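Local coordinates for citrate synthase (Thermotoga maritima, PDB 2P2W), which probably catalyses the condensation of oxaloacetate with acetyl-CoA and water to give citrate and CoA, a step of the tricarboxylic acid cycle, at residues A[119-122]-A[123-127]. Numbering follows the deposited sequence.
Sequences ASVF and PTILA
V121 O takes a 3.1 Å hydrogen bond from I125 N, and F122 O one from L126 N, so the backbone of helix 110-133 is regular again from I125, two residues beyond P123, where the helix kinks. The kink is a worked example of what an internal proline does to a helix. P123 has no N-H to give to the turn before it, and its ring stands where that bond would be: CD lies 3.6 Å from A119 O. The interruption spreads one residue further, for T124 N makes no bond to S120 O and turns instead to V121 O in a weak, bent contact (N-H...O 122°). A water repairs the gap, donating to S120 O at 2.7 Å and to T124 OG1 at 2.9 Å. The T124 hydroxyl can meet it because OG1 is anti to the carbonyl carbon (chi1 -57°); the same oxygen is also hydrogen-bonded to R71 O. Apolar contacts line the rest of the turn. V121 CG2 comes within 4.1 Å of T124 CB, the two side chains crossing at about a right angle, while V121 CG1 approaches I125 CD1, the end of an extended isoleucine chain. Before the proline, F122 CB is held 3.2 Å from P123 CD by the peptide link, and its chi1 of -104° lies off the staggered positions; its ring leads away from P123 toward V326 and L94. The chemistry implies a bend without loss of the helix: the S120 carbonyl, left without T124 N by the kink at P123, takes a hydrogen bond from water, in an otherwise largely buried setting between helices 90-98, 147-156 and 317-337.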
loop_
_atom_site.group_PDB
_atom_site.type_symbol
_atom_site.label_atom_id
_atom_site.label_comp_id
_atom_site.label_asym_id
_atom_site.label_seq_id
_atom_site.Cartn_x
_atom_site.Cartn_y
_atom_site.Cartn_z
ATOM N N ALA A 119 -0.071 -0.473 17.036
ATOM C CA ALA A 119 1.084 -1.308 17.334
ATOM C C ALA A 119 0.781 -2.258 18.498
ATOM O O ALA A 119 1.204 -3.416 18.498
ATOM C CB ALA A 119 2.280 -0.439 17.671
ATOM N N SER A 120 0.041 -1.764 19.488
ATOM C CA SER A 120 -0.300 -2.571 20.657
ATOM C C SER A 120 -1.176 -3.778 20.340
ATOM O O SER A 120 -1.085 -4.799 21.018
ATOM C CB SER A 120 -1.007 -1.709 21.711
ATOM O OG SER A 120 -0.183 -0.630 22.126
ATOM N N VAL A 121 -2.018 -3.671 19.315
ATOM C CA VAL A 121 -2.914 -4.771 18.971
ATOM C C VAL A 121 -2.373 -5.785 17.953
ATOM O O VAL A 121 -2.946 -6.867 17.789
ATOM C CB VAL A 121 -4.290 -4.221 18.493
ATOM C CG1 VAL A 121 -4.185 -3.661 17.083
ATOM C CG2 VAL A 121 -5.353 -5.314 18.588
ATOM N N PHE A 122 -1.266 -5.455 17.286
ATOM C CA PHE A 122 -0.673 -6.365 16.298
ATOM C C PHE A 122 -0.509 -7.811 16.800
ATOM O O PHE A 122 -0.949 -8.755 16.142
ATOM C CB PHE A 122 0.696 -5.838 15.835
ATOM C CG PHE A 122 0.689 -5.204 14.463
ATOM C CD1 PHE A 122 -0.099 -4.087 14.193
ATOM C CD2 PHE A 122 1.501 -5.706 13.449
ATOM C CE1 PHE A 122 -0.072 -3.477 12.928
ATOM C CE2 PHE A 122 1.534 -5.103 12.185
ATOM C CZ PHE A 122 0.746 -3.988 11.928
ATOM N N PRO A 123 0.129 -8.004 17.969
ATOM C CA PRO A 123 0.325 -9.360 18.501
ATOM C C PRO A 123 -0.973 -10.110 18.793
ATOM O O PRO A 123 -1.033 -11.333 18.687
ATOM C CB PRO A 123 1.147 -9.119 19.773
ATOM C CG PRO A 123 1.899 -7.859 19.461
ATOM C CD PRO A 123 0.829 -7.015 18.808
ATOM N N THR A 124 -2.005 -9.372 19.178
ATOM C CA THR A 124 -3.293 -9.977 19.484
ATOM C C THR A 124 -3.907 -10.528 18.203
ATOM O O THR A 124 -4.467 -11.623 18.191
ATOM C CB THR A 124 -4.244 -8.950 20.114
ATOM O OG1 THR A 124 -3.627 -8.399 21.284
ATOM C CG2 THR A 124 -5.567 -9.610 20.501
ATOM N N ILE A 125 -3.797 -9.762 17.122
ATOM C CA ILE A 125 -4.328 -10.196 15.834
ATOM C C ILE A 125 -3.652 -11.500 15.424
ATOM O O ILE A 125 -4.321 -12.465 15.057
ATOM C CB ILE A 125 -4.078 -9.133 14.735
ATOM C CG1 ILE A 125 -4.956 -7.904 14.991
ATOM C CG2 ILE A 125 -4.373 -9.715 13.354
ATOM C CD1 ILE A 125 -4.642 -6.729 14.082
ATOM N N LEU A 126 -2.324 -11.523 15.502
ATOM C CA LEU A 126 -1.558 -12.707 15.125
ATOM C C LEU A 126 -1.825 -13.902 16.031
ATOM O O LEU A 126 -2.055 -15.010 15.549
ATOM C CB LEU A 126 -0.058 -12.396 15.133
ATOM C CG LEU A 126 0.417 -11.255 14.228
ATOM C CD1 LEU A 126 1.938 -11.168 14.273
ATOM C CD2 LEU A 126 -0.059 -11.497 12.800
ATOM N N ALA A 127 -1.787 -13.683 17.343
ATOM C CA ALA A 127 -2.010 -14.769 18.288
ATOM C C ALA A 127 -3.416 -15.352 18.157
ATOM O O ALA A 127 -3.586 -16.573 18.121
ATOM C CB ALA A 127 -1.765 -14.283 19.711
HETATM O O HOH W 1 -1.017 -7.397 21.876
#